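Local coordinates for protein alkaline serine protease (Pseudoalteromonas sp., PDB 1Y9Z) that probably hydrolyses peptide bonds as a cold-adapted subtilisin-like serine protease, binding calcium and sodium ions and carrying an inserted beta-barrel domain, at residues Ala70-Ala75 against Thr372-Gly377; Gly150-Ala155 against Ser173-Ala178; Ser190-Gln195 against Asp411-Tyr416; Val196-Pro201 against Gly417-Val422. All coordinates share one frame; numbering follows the deposited sequence.

Contact 1: residues Ala70-Ala75 against Thr372-Gly377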
loop_
_atom_site.group_PDB
_atom_site.type_symbol
_atom_site.label_atom_id
_atom_site.label_comp_id
_atom_site.label_asym_id
_atom_site.label_seq_id
_atom_site.Cartn_x
_atom_site.Cartn_y
_atom_site.Cartn_z
ATOM N N ALA A 70 4.212 -7.270 -4.765
ATOM C CA ALA A 70 5.140 -8.338 -4.399
ATOM C C ALA A 70 6.036 -7.926 -3.235
ATOM O O ALA A 70 6.315 -8.730 -2.343
ATOM C CB ALA A 70 5.992 -8.727 -5.603
ATOM N N GLY A 71 6.490 -6.674 -3.245
ATOM C CA GLY A 71 7.340 -6.186 -2.172
ATOM C C GLY A 71 6.632 -6.207 -0.828
ATOM O O GLY A 71 7.248 -6.470 0.206
ATOM N N THR A 72 5.333 -5.924 -0.825
ATOM C CA THR A 72 4.580 -5.934 0.423
ATOM C C THR A 72 4.504 -7.358 0.978
ATOM O O THR A 72 4.538 -7.570 2.193
ATOM C CB THR A 72 3.159 -5.376 0.207
ATOM O OG1 THR A 72 3.246 -3.986 -0.125
ATOM C CG2 THR A 72 2.318 -5.539 1.467
ATOM N N ILE A 73 4.419 -8.328 0.075
ATOM C CA ILE A 73 4.343 -9.735 0.448
ATOM C C ILE A 73 5.689 -10.330 0.846
ATOM O O ILE A 73 5.777 -11.084 1.822
ATOM C CB ILE A 73 3.780 -10.584 -0.721
ATOM C CG1 ILE A 73 2.314 -10.222 -0.964
ATOM C CG2 ILE A 73 3.925 -12.072 -0.416
ATOM C CD1 ILE A 73 1.747 -10.786 -2.252
ATOM N N ALA A 74 6.743 -9.987 0.109
ATOM C CA ALA A 74 8.036 -10.591 0.387
ATOM C C ALA A 74 9.313 -9.810 0.099
ATOM O O ALA A 74 10.313 -10.411 -0.297
ATOM C CB ALA A 74 8.103 -11.943 -0.322
ATOM N N ALA A 75 9.309 -8.493 0.277
ATOM C CA ALA A 75 10.551 -7.747 0.065
ATOM C C ALA A 75 11.554 -8.406 1.019
ATOM O O ALA A 75 11.248 -8.645 2.189
ATOM C CB ALA A 75 10.368 -6.277 0.408
ATOM N N THR A 372 -4.473 -5.448 -0.011
ATOM C CA THR A 372 -4.613 -6.844 -0.400
ATOM C C THR A 372 -3.377 -7.712 -0.125
ATOM O O THR A 372 -3.498 -8.761 0.505
ATOM C CB THR A 372 -5.045 -6.938 -1.882
ATOM O OG1 THR A 372 -6.336 -6.325 -2.025
ATOM C CG2 THR A 372 -5.145 -8.388 -2.334
ATOM N N PRO A 373 -2.179 -7.300 -0.586
ATOM C CA PRO A 373 -0.993 -8.125 -0.320
ATOM C C PRO A 373 -0.649 -8.247 1.165
ATOM O O PRO A 373 0.014 -9.204 1.573
ATOM C CB PRO A 373 0.107 -7.439 -1.139
ATOM C CG PRO A 373 -0.365 -6.023 -1.251
ATOM C CD PRO A 373 -1.846 -6.189 -1.491
ATOM N N HIS A 374 -1.081 -7.284 1.976
ATOM C CA HIS A 374 -0.826 -7.387 3.410
ATOM C C HIS A 374 -1.666 -8.558 3.909
ATOM O O HIS A 374 -1.205 -9.387 4.691
ATOM C CB HIS A 374 -1.251 -6.118 4.163
ATOM C CG HIS A 374 -0.270 -4.990 4.072
ATOM N ND1 HIS A 374 -0.320 -4.036 3.078
ATOM C CD2 HIS A 374 0.776 -4.654 4.863
ATOM C CE1 HIS A 374 0.651 -3.159 3.263
ATOM N NE2 HIS A 374 1.331 -3.510 4.340
ATOM N N VAL A 375 -2.908 -8.625 3.438
ATOM C CA VAL A 375 -3.825 -9.684 3.840
ATOM C C VAL A 375 -3.425 -11.057 3.304
ATOM O O VAL A 375 -3.406 -12.034 4.053
ATOM C CB VAL A 375 -5.278 -9.349 3.397
ATOM C CG1 VAL A 375 -6.206 -10.522 3.679
ATOM C CG2 VAL A 375 -5.767 -8.113 4.140
ATOM N N SER A 376 -3.096 -11.140 2.019
ATOM C CA SER A 376 -2.705 -12.421 1.443
ATOM C C SER A 376 -1.334 -12.857 1.952
ATOM O O SER A 376 -1.077 -14.050 2.107
ATOM C CB SER A 376 -2.718 -12.354 -0.091
ATOM O OG SER A 376 -1.833 -11.367 -0.585
ATOM N N GLY A 377 -0.459 -11.891 2.221
ATOM C CA GLY A 377 0.856 -12.219 2.742
ATOM C C GLY A 377 0.698 -12.815 4.130
ATOM O O GLY A 377 1.291 -13.849 4.442
#

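Contact 2: residues Gly150-Ala155 against Ser173-Ala178. With NA (sodium ion), chain F; NA (sodium ion), chain E.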
loop_
_atom_site.group_PDB
_atom_site.type_symbol
_atom_site.label_atom_id
_atom_site.label_comp_id
_atom_site.label_asym_id
_atom_site.label_seq_id
_atom_site.Cartn_x
_atom_site.Cartn_y
_atom_site.Cartn_z
ATOM N N GLY A 150 -9.787 -25.997 -1.998
ATOM C CA GLY A 150 -8.753 -25.655 -1.036
ATOM C C GLY A 150 -7.845 -24.478 -1.343
ATOM O O GLY A 150 -6.840 -24.286 -0.658
ATOM N N VAL A 151 -8.184 -23.686 -2.357
ATOM C CA VAL A 151 -7.369 -22.525 -2.711
ATOM C C VAL A 151 -7.972 -21.253 -2.126
ATOM O O VAL A 151 -9.139 -20.944 -2.374
ATOM C CB VAL A 151 -7.261 -22.364 -4.241
ATOM C CG1 VAL A 151 -6.397 -21.153 -4.580
ATOM C CG2 VAL A 151 -6.679 -23.625 -4.854
ATOM N N LEU A 152 -7.181 -20.521 -1.346
ATOM C CA LEU A 152 -7.649 -19.279 -0.735
ATOM C C LEU A 152 -7.516 -18.139 -1.742
ATOM O O LEU A 152 -6.426 -17.876 -2.259
ATOM C CB LEU A 152 -6.836 -18.967 0.531
ATOM C CG LEU A 152 -7.225 -17.732 1.353
ATOM C CD1 LEU A 152 -8.649 -17.865 1.872
ATOM C CD2 LEU A 152 -6.258 -17.583 2.520
ATOM N N LEU A 153 -8.635 -17.472 -2.014
ATOM C CA LEU A 153 -8.686 -16.371 -2.970
ATOM C C LEU A 153 -8.886 -15.041 -2.250
ATOM O O LEU A 153 -9.807 -14.893 -1.441
ATOM C CB LEU A 153 -9.828 -16.607 -3.963
ATOM C CG LEU A 153 -9.833 -17.978 -4.649
ATOM C CD1 LEU A 153 -11.089 -18.119 -5.492
ATOM C CD2 LEU A 153 -8.581 -18.142 -5.505
ATOM N N ILE A 154 -8.031 -14.072 -2.562
ATOM C CA ILE A 154 -8.076 -12.759 -1.930
ATOM C C ILE A 154 -7.937 -11.672 -2.998
ATOM O O ILE A 154 -7.093 -11.779 -3.885
ATOM C CB ILE A 154 -6.932 -12.643 -0.891
ATOM C CG1 ILE A 154 -7.084 -13.755 0.155
ATOM C CG2 ILE A 154 -6.947 -11.278 -0.224
ATOM C CD1 ILE A 154 -5.887 -13.920 1.071
ATOM N N ALA A 155 -8.768 -10.633 -2.917
ATOM C CA ALA A 155 -8.730 -9.561 -3.908
ATOM C C ALA A 155 -9.114 -8.192 -3.357
ATOM O O ALA A 155 -9.748 -8.080 -2.304
ATOM C CB ALA A 155 -9.633 -9.919 -5.084
ATOM N N SER A 173 -16.614 -16.540 -2.937
ATOM C CA SER A 173 -15.443 -17.407 -2.811
ATOM C C SER A 173 -14.138 -16.637 -2.630
ATOM O O SER A 173 -13.072 -17.242 -2.484
ATOM C CB SER A 173 -15.322 -18.278 -4.061
ATOM O OG SER A 173 -15.134 -17.468 -5.212
ATOM N N VAL A 174 -14.229 -15.313 -2.632
ATOM C CA VAL A 174 -13.050 -14.456 -2.522
ATOM C C VAL A 174 -13.145 -13.467 -1.368
ATOM O O VAL A 174 -14.217 -12.920 -1.100
ATOM C CB VAL A 174 -12.866 -13.650 -3.835
ATOM C CG1 VAL A 174 -11.591 -12.825 -3.783
ATOM C CG2 VAL A 174 -12.864 -14.592 -5.030
ATOM N N MET A 175 -12.025 -13.239 -0.682
ATOM C CA MET A 175 -12.003 -12.273 0.411
ATOM C C MET A 175 -11.852 -10.876 -0.185
ATOM O O MET A 175 -10.871 -10.597 -0.878
ATOM C CB MET A 175 -10.824 -12.522 1.359
ATOM C CG MET A 175 -10.864 -13.827 2.124
ATOM S SD MET A 175 -9.544 -13.898 3.364
ATOM C CE MET A 175 -10.311 -13.018 4.723
ATOM N N SER A 176 -12.826 -10.006 0.070
ATOM C CA SER A 176 -12.771 -8.634 -0.427
ATOM C C SER A 176 -12.041 -7.793 0.615
ATOM O O SER A 176 -12.485 -7.683 1.758
ATOM C CB SER A 176 -14.181 -8.089 -0.646
ATOM O OG SER A 176 -14.133 -6.736 -1.060
ATOM N N VAL A 177 -10.930 -7.188 0.208
ATOM C CA VAL A 177 -10.099 -6.398 1.110
ATOM C C VAL A 177 -10.233 -4.885 0.983
ATOM O O VAL A 177 -10.124 -4.332 -0.113
ATOM C CB VAL A 177 -8.611 -6.763 0.912
ATOM C CG1 VAL A 177 -7.738 -5.961 1.870
ATOM C CG2 VAL A 177 -8.412 -8.253 1.126
ATOM N N ALA A 178 -10.450 -4.227 2.121
ATOM C CA ALA A 178 -10.576 -2.774 2.190
ATOM C C ALA A 178 -9.264 -2.160 2.674
ATOM O O ALA A 178 -8.408 -2.850 3.239
ATOM C CB ALA A 178 -11.704 -2.392 3.139
HETATM NA NA NA F . -15.651 -10.957 0.603
HETATM NA NA NA E . -16.057 -11.732 -1.603
HETATM O O HOH W 1 -11.067 -17.338 -0.499
#

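Contact 3: residues Ser190-Gln195 against Asp411-Tyr416. With NA (sodium ion), chain F; NA (sodium ion), chain E; CA (calcium ion), chain D.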
loop_
_atom_site.group_PDB
_atom_site.type_symbol
_atom_site.label_atom_id
_atom_site.label_comp_id
_atom_site.label_asym_id
_atom_site.label_seq_id
_atom_site.Cartn_x
_atom_site.Cartn_y
_atom_site.Cartn_z
ATOM N N SER A 190 -11.602 3.734 -0.603
ATOM C CA SER A 190 -11.921 2.316 -0.478
ATOM C C SER A 190 -13.408 2.019 -0.627
ATOM O O SER A 190 -14.224 2.457 0.181
ATOM C CB SER A 190 -11.400 1.795 0.865
ATOM O OG SER A 190 -11.444 0.384 0.929
ATOM N N GLN A 191 -13.757 1.268 -1.668
ATOM C CA GLN A 191 -15.153 0.926 -1.912
ATOM C C GLN A 191 -15.752 0.178 -0.729
ATOM O O GLN A 191 -15.130 -0.721 -0.161
ATOM C CB GLN A 191 -15.272 0.107 -3.202
ATOM C CG GLN A 191 -15.160 0.976 -4.451
ATOM C CD GLN A 191 -14.967 0.184 -5.727
ATOM O OE1 GLN A 191 -15.758 -0.708 -6.055
ATOM N NE2 GLN A 191 -13.918 0.513 -6.466
ATOM N N TYR A 192 -16.966 0.568 -0.353
ATOM C CA TYR A 192 -17.653 -0.049 0.773
ATOM C C TYR A 192 -18.838 -0.883 0.290
ATOM O O TYR A 192 -19.745 -0.374 -0.372
ATOM C CB TYR A 192 -18.114 1.031 1.765
ATOM C CG TYR A 192 -19.000 2.105 1.167
ATOM C CD1 TYR A 192 -18.464 3.150 0.405
ATOM C CD2 TYR A 192 -20.381 2.066 1.349
ATOM C CE1 TYR A 192 -19.291 4.129 -0.157
ATOM C CE2 TYR A 192 -21.209 3.032 0.792
ATOM C CZ TYR A 192 -20.663 4.059 0.042
ATOM O OH TYR A 192 -21.504 5.007 -0.498
ATOM N N THR A 193 -18.826 -2.170 0.623
ATOM C CA THR A 193 -19.888 -3.079 0.200
ATOM C C THR A 193 -20.154 -4.113 1.281
ATOM O O THR A 193 -19.395 -4.219 2.247
ATOM C CB THR A 193 -19.489 -3.866 -1.066
ATOM O OG1 THR A 193 -18.561 -4.896 -0.697
ATOM C CG2 THR A 193 -18.841 -2.950 -2.102
ATOM N N ASP A 194 -21.224 -4.883 1.114
ATOM C CA ASP A 194 -21.527 -5.918 2.088
ATOM C C ASP A 194 -20.652 -7.148 1.868
ATOM O O ASP A 194 -20.795 -8.152 2.561
ATOM C CB ASP A 194 -23.023 -6.288 2.080
ATOM C CG ASP A 194 -23.543 -6.684 0.711
ATOM O OD1 ASP A 194 -22.754 -6.787 -0.247
ATOM O OD2 ASP A 194 -24.771 -6.900 0.601
ATOM N N GLN A 195 -19.745 -7.056 0.897
ATOM C CA GLN A 195 -18.799 -8.134 0.614
ATOM C C GLN A 195 -17.467 -7.842 1.312
ATOM O O GLN A 195 -16.727 -8.770 1.625
ATOM C CB GLN A 195 -18.552 -8.279 -0.890
ATOM C CG GLN A 195 -19.586 -9.104 -1.647
ATOM C CD GLN A 195 -19.458 -10.601 -1.398
ATOM O OE1 GLN A 195 -18.350 -11.141 -1.319
ATOM N NE2 GLN A 195 -20.594 -11.282 -1.297
ATOM N N ASP A 411 -18.781 -4.075 9.245
ATOM C CA ASP A 411 -19.351 -2.941 8.526
ATOM C C ASP A 411 -18.837 -2.957 7.090
ATOM O O ASP A 411 -17.853 -3.637 6.784
ATOM C CB ASP A 411 -19.031 -1.605 9.218
ATOM C CG ASP A 411 -17.557 -1.418 9.496
ATOM O OD1 ASP A 411 -17.142 -1.608 10.659
ATOM O OD2 ASP A 411 -16.819 -1.082 8.548
ATOM N N ASN A 412 -19.513 -2.225 6.209
ATOM C CA ASN A 412 -19.148 -2.192 4.794
ATOM C C ASN A 412 -17.832 -1.490 4.488
ATOM O O ASN A 412 -17.232 -1.725 3.438
ATOM C CB ASN A 412 -20.261 -1.537 3.969
ATOM C CG ASN A 412 -21.536 -2.366 3.925
ATOM O OD1 ASN A 412 -22.467 -2.036 3.190
ATOM N ND2 ASN A 412 -21.587 -3.440 4.708
ATOM N N GLN A 413 -17.388 -0.624 5.389
ATOM C CA GLN A 413 -16.135 0.092 5.175
ATOM C C GLN A 413 -14.888 -0.726 5.495
ATOM O O GLN A 413 -13.932 -0.739 4.717
ATOM C CB GLN A 413 -16.101 1.377 6.009
ATOM C CG GLN A 413 -16.946 2.512 5.453
ATOM C CD GLN A 413 -18.436 2.294 5.626
ATOM O OE1 GLN A 413 -19.236 2.779 4.824
ATOM N NE2 GLN A 413 -18.819 1.581 6.679
ATOM N N THR A 414 -14.908 -1.420 6.628
ATOM C CA THR A 414 -13.747 -2.184 7.077
ATOM C C THR A 414 -13.938 -3.690 7.273
ATOM O O THR A 414 -13.007 -4.384 7.691
ATOM C CB THR A 414 -13.219 -1.591 8.398
ATOM O OG1 THR A 414 -14.228 -1.706 9.413
ATOM C CG2 THR A 414 -12.873 -0.120 8.213
ATOM N N GLY A 415 -15.126 -4.201 6.966
ATOM C CA GLY A 415 -15.375 -5.620 7.147
ATOM C C GLY A 415 -15.271 -5.982 8.618
ATOM O O GLY A 415 -15.805 -5.275 9.472
ATOM N N TYR A 416 -14.583 -7.078 8.923
ATOM C CA TYR A 416 -14.416 -7.495 10.310
ATOM C C TYR A 416 -13.324 -6.695 11.013
ATOM O O TYR A 416 -13.165 -6.787 12.231
ATOM C CB TYR A 416 -14.107 -8.992 10.380
ATOM C CG TYR A 416 -15.308 -9.850 10.057
ATOM C CD1 TYR A 416 -16.431 -9.850 10.888
ATOM C CD2 TYR A 416 -15.339 -10.636 8.907
ATOM C CE1 TYR A 416 -17.554 -10.612 10.579
ATOM C CE2 TYR A 416 -16.460 -11.401 8.588
ATOM C CZ TYR A 416 -17.562 -11.382 9.428
ATOM O OH TYR A 416 -18.677 -12.123 9.102
HETATM NA NA NA F . -15.651 -10.957 0.603
HETATM NA NA NA E . -16.057 -11.732 -1.603
HETATM CA CA CA D . -16.536 -2.593 12.676
HETATM O O HOH W 2 -13.786 0.097 2.134
HETATM O O HOH W 3 -14.760 -3.539 11.347
#

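Contact 4: residues Val196-Pro201 against Gly417-Val422. With NA (sodium ion), chain F.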
loop_
_atom_site.group_PDB
_atom_site.type_symbol
_atom_site.label_atom_id
_atom_site.label_comp_id
_atom_site.label_asym_id
_atom_site.label_seq_id
_atom_site.Cartn_x
_atom_site.Cartn_y
_atom_site.Cartn_z
ATOM N N VAL A 196 -17.161 -6.563 1.544
ATOM C CA VAL A 196 -15.912 -6.196 2.216
ATOM C C VAL A 196 -15.823 -7.063 3.462
ATOM O O VAL A 196 -16.711 -7.053 4.317
ATOM C CB VAL A 196 -15.877 -4.699 2.582
ATOM C CG1 VAL A 196 -14.678 -4.403 3.492
ATOM C CG2 VAL A 196 -15.755 -3.873 1.308
ATOM N N GLU A 197 -14.727 -7.806 3.555
ATOM C CA GLU A 197 -14.532 -8.779 4.620
ATOM C C GLU A 197 -13.460 -8.470 5.658
ATOM O O GLU A 197 -13.615 -8.795 6.837
ATOM C CB GLU A 197 -14.222 -10.114 3.944
ATOM C CG GLU A 197 -14.486 -11.362 4.746
ATOM C CD GLU A 197 -14.407 -12.594 3.869
ATOM O OE1 GLU A 197 -14.954 -12.551 2.745
ATOM O OE2 GLU A 197 -13.810 -13.601 4.291
ATOM N N ILE A 198 -12.373 -7.853 5.224
ATOM C CA ILE A 198 -11.280 -7.564 6.137
ATOM C C ILE A 198 -10.497 -6.368 5.611
ATOM O O ILE A 198 -10.580 -6.046 4.425
ATOM C CB ILE A 198 -10.382 -8.822 6.263
ATOM C CG1 ILE A 198 -9.503 -8.733 7.507
ATOM C CG2 ILE A 198 -9.535 -8.992 5.009
ATOM C CD1 ILE A 198 -8.870 -10.062 7.886
ATOM N N SER A 199 -9.749 -5.711 6.490
ATOM C CA SER A 199 -8.972 -4.538 6.115
ATOM C C SER A 199 -7.471 -4.735 6.234
ATOM O O SER A 199 -6.991 -5.587 6.986
ATOM C CB SER A 199 -9.364 -3.340 6.980
ATOM O OG SER A 199 -10.731 -3.010 6.821
ATOM N N GLY A 200 -6.741 -3.924 5.479
ATOM C CA GLY A 200 -5.294 -3.972 5.512
ATOM C C GLY A 200 -4.737 -2.589 5.241
ATOM O O GLY A 200 -5.467 -1.702 4.794
ATOM N N PRO A 201 -3.448 -2.362 5.526
ATOM C CA PRO A 201 -2.807 -1.062 5.297
ATOM C C PRO A 201 -2.917 -0.691 3.815
ATOM O O PRO A 201 -2.477 -1.456 2.953
ATOM C CB PRO A 201 -1.365 -1.318 5.726
ATOM C CG PRO A 201 -1.518 -2.355 6.814
ATOM C CD PRO A 201 -2.539 -3.292 6.220
ATOM N N GLY A 417 -12.577 -5.906 10.249
ATOM C CA GLY A 417 -11.535 -5.093 10.850
ATOM C C GLY A 417 -10.142 -5.329 10.306
ATOM O O GLY A 417 -9.964 -5.907 9.235
ATOM N N MET A 418 -9.148 -4.878 11.064
ATOM C CA MET A 418 -7.752 -5.016 10.672
ATOM C C MET A 418 -7.241 -6.434 10.882
ATOM O O MET A 418 -7.393 -7.003 11.963
ATOM C CB MET A 418 -6.889 -4.040 11.476
ATOM C CG MET A 418 -5.450 -3.972 11.008
ATOM S SD MET A 418 -5.324 -3.242 9.367
ATOM C CE MET A 418 -4.005 -2.058 9.620
ATOM N N ILE A 419 -6.633 -7.003 9.846
ATOM C CA ILE A 419 -6.097 -8.353 9.936
ATOM C C ILE A 419 -5.058 -8.402 11.061
ATOM O O ILE A 419 -4.303 -7.452 11.264
ATOM C CB ILE A 419 -5.469 -8.788 8.589
ATOM C CG1 ILE A 419 -5.095 -10.269 8.641
ATOM C CG2 ILE A 419 -4.265 -7.909 8.260
ATOM C CD1 ILE A 419 -4.812 -10.876 7.284
ATOM N N ASN A 420 -5.042 -9.512 11.792
ATOM C CA ASN A 420 -4.131 -9.690 12.922
ATOM C C ASN A 420 -3.459 -11.056 12.822
ATOM O O ASN A 420 -4.049 -12.073 13.188
ATOM C CB ASN A 420 -4.920 -9.593 14.232
ATOM C CG ASN A 420 -4.026 -9.547 15.454
ATOM O OD1 ASN A 420 -3.048 -10.284 15.549
ATOM N ND2 ASN A 420 -4.369 -8.685 16.405
ATOM N N ALA A 421 -2.221 -11.069 12.339
ATOM C CA ALA A 421 -1.472 -12.309 12.166
ATOM C C ALA A 421 -1.285 -13.112 13.449
ATOM O O ALA A 421 -1.514 -14.319 13.469
ATOM C CB ALA A 421 -0.114 -12.007 11.542
ATOM N N VAL A 422 -0.865 -12.436 14.515
ATOM C CA VAL A 422 -0.633 -13.097 15.795
ATOM C C VAL A 422 -1.888 -13.785 16.322
ATOM O O VAL A 422 -1.850 -14.956 16.697
ATOM C CB VAL A 422 -0.134 -12.090 16.854
ATOM C CG1 VAL A 422 0.100 -12.800 18.184
ATOM C CG2 VAL A 422 1.149 -11.434 16.376
HETATM NA NA NA F . -15.651 -10.957 0.603
#

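Contact 1: residues Ala70-Ala75 against Thr372-Gly377
T72 reaches the second helix through its methyl branch. CG2, anti to the backbone N, stands over the centre of the H374 imidazole, 3.4 Å from the ring centroid and only 12° off the ring normal. This is a CH-pi contact in which the two side chains cross at about a right angle. The same torsion puts OG1 beside the backbone N, where it bonds weakly to the carbonyl of H68. Threonine thus offers a methyl to the ring and a hydroxyl to its own helix. The ring's rotation is fixed by ND1, which is hydrogen-bonded to the carbonyl of M370. T72 CG2 also touches P373 CG at 3.8 Å.

The two helices, 65-74 and 368-385, meet here with the axes of 70-74 and 372-377 8.3 Å apart and 33° from parallel. In subtilases this pair carries the catalytic histidine and serine, and here H65 and S369 line the pocket that holds phenylmethanesulfonic acid. P373 has no N-H to give, and the second helix is kinked where its N lacks a bond to the preceding turn.

One residue on, I73 lays CG1 across the pyrrolidine, 3.6 Å from P373 CB, and CD1 extends to within 4.0 Å of S376 OG, a hydroxyl paired with T127. Its CG2 branch lies 4.4 Å from G377 CA. Glycine suits that position: a CB would point at I73 and collide with the carbonyl O of P373.

Contact 2: residues Gly150-Ala155 against Ser173-Ala178
L153 O is approached by two groups of the neighbouring strand: M175 N donates to it over 2.9 Å in a nearly straight bond (171°), and V174 CA lies 3.4 Å from the same oxygen, its hydrogen turned to it in a weaker C-H...O contact. The exchange continues with A155 N giving to M175 O, and V177 N to A155 O at 2.9 Å, both close to the direction of the accepting carbonyl. At the other end the strands part, and a water spans the opening, accepting from L153 N and donating to S173 O.

These are parallel strands of the central subtilisin-like sheet, with strand 125-128 beyond one and strand 196-201 beyond the other. On the face of L153, A155 and V174, L153 CB meets V174 CG2 at 3.8 Å, the two side chains crossing at about a right angle, while L143 of helix 137-148 covers both. A155 CB rests 3.7 Å from V174 CG1, a place next to A169 that suits a small side chain.

The face of I154 and M175 is turned to helices 368-385 and 391-401. M175 lies alongside I154, its SD 4.0 Å from I154 CG1, and its bend at chi3 (84°) directs CE away from the SD-CG1 contact. I154 CG2 packs on V177 CG2 at 3.6 Å, branched residues filling the same face. V174 O, pointing outward from this strand pair, is a ligand of two modelled sodium sites that lie too near each other to be filled together with confidence.

Contact 3: residues Ser190-Gln195 against Asp411-Tyr416
N412 and T193 face each other backbone to backbone where two metal-binding loops meet, one shaped by an ST turn, T193 OG1 accepting from Q195 N, the other by an Asx motif at D411. The polar link across them is slight: T193 N gives a weak, bent hydrogen bond to N412 O at 3.3 Å. C-H...O contacts run both ways beside it, Y192 CA approaching N412 O at 3.2 Å and N412 CA approaching T193 O at 3.3 Å.

Packing of flat groups adds more. The N412 amide lies against the T193-D194 peptide, its CG 3.5 Å from T193 C, while N412 CB sits at the edge of the Y192 ring. An alanine in place of N412 would probably leave the T193-D194 peptide without its amide cover and a gap beside it. Q413 runs alongside Y192, its amide plane 24° from the ring; a bend at chi2 (73°) brings Q413 CD back beside Y192, and OE1 lies 3.7 Å from Y192 CG.

Water joins the loops too, one molecule lying among S190 OG, Q191 O and Q413 O.

Metals hold each loop separately. Q195 supplies O to one modelled sodium site and OE1 to the other. D411 divides its carboxylate: OD1 binds calcium at 2.3 Å with D404, L405, V407 and G409, whereas OD2 accepts from T414 OG1 and, at 2.7 Å, from T414 N. A calcium-bound water spends its protons on T414 OG1 and on G415 O, the latter at 2.8 Å.

Contact 4: residues Val196-Pro201 against Gly417-Val422
S199 and M418 form a single backbone bridge: S199 N donates to G417 O at 2.8 Å, and I419 N donates to S199 O at 3.2 Å. Around it, I198 CG1, anti to the backbone N (chi1 -162°), passes 3.3 Å from G417 O and carries CD1 to 3.7 Å from I419 CB, the two isoleucines packing obliquely. An alanine in place of I198 would probably leave I419 without this partner and open a gap toward V375 of helix 368-385. M418 starts away from the strand but doubles back through bends at chi2 and chi3, setting SD 3.9 Å from G200 CA and CE 3.8 Å from P201 CG.

Farther out, the backbone angles of G417 (phi 122°) would jam a CB against the preceding carbonyl, which calls for glycine. S199 OG bonds to the carbonyl of T414, holding the approach to the bridge. E197 binds a sodium ion through OE1 and forms a salt bridge to R395 through OE2. N420 is the N-cap of helix 421-430, its OD1 accepting from A423 N. Strand 196-201 thus has strand 174-180 as its sheet neighbour, helix 368-385 packed against I198 and P201, and helix 6-10 against P201 and M418.

How the contacts relate
From the N terminus, helix 65-74 opens contact 1, whose loop stays open for nearly 300 residues. Inside it nests contact 2, a short closure joining two adjacent sheet strands. Next, 190-195 and 196-201 open contacts 3 and 4 in direct succession; the chain builds the inserted barrel before 372-377 closes contact 1. Only then do 411-416 and 417-422 close contacts 3 and 4, so both cross contact 1 and also cross each other. Contact 1 pairs the helices packed on the sheet, contacts 2 and 4 continue through the sheet by bonds between strands 174-180 and 196-201, and contact 3 ties the sodium-binding loop to the C-terminal calcium loop.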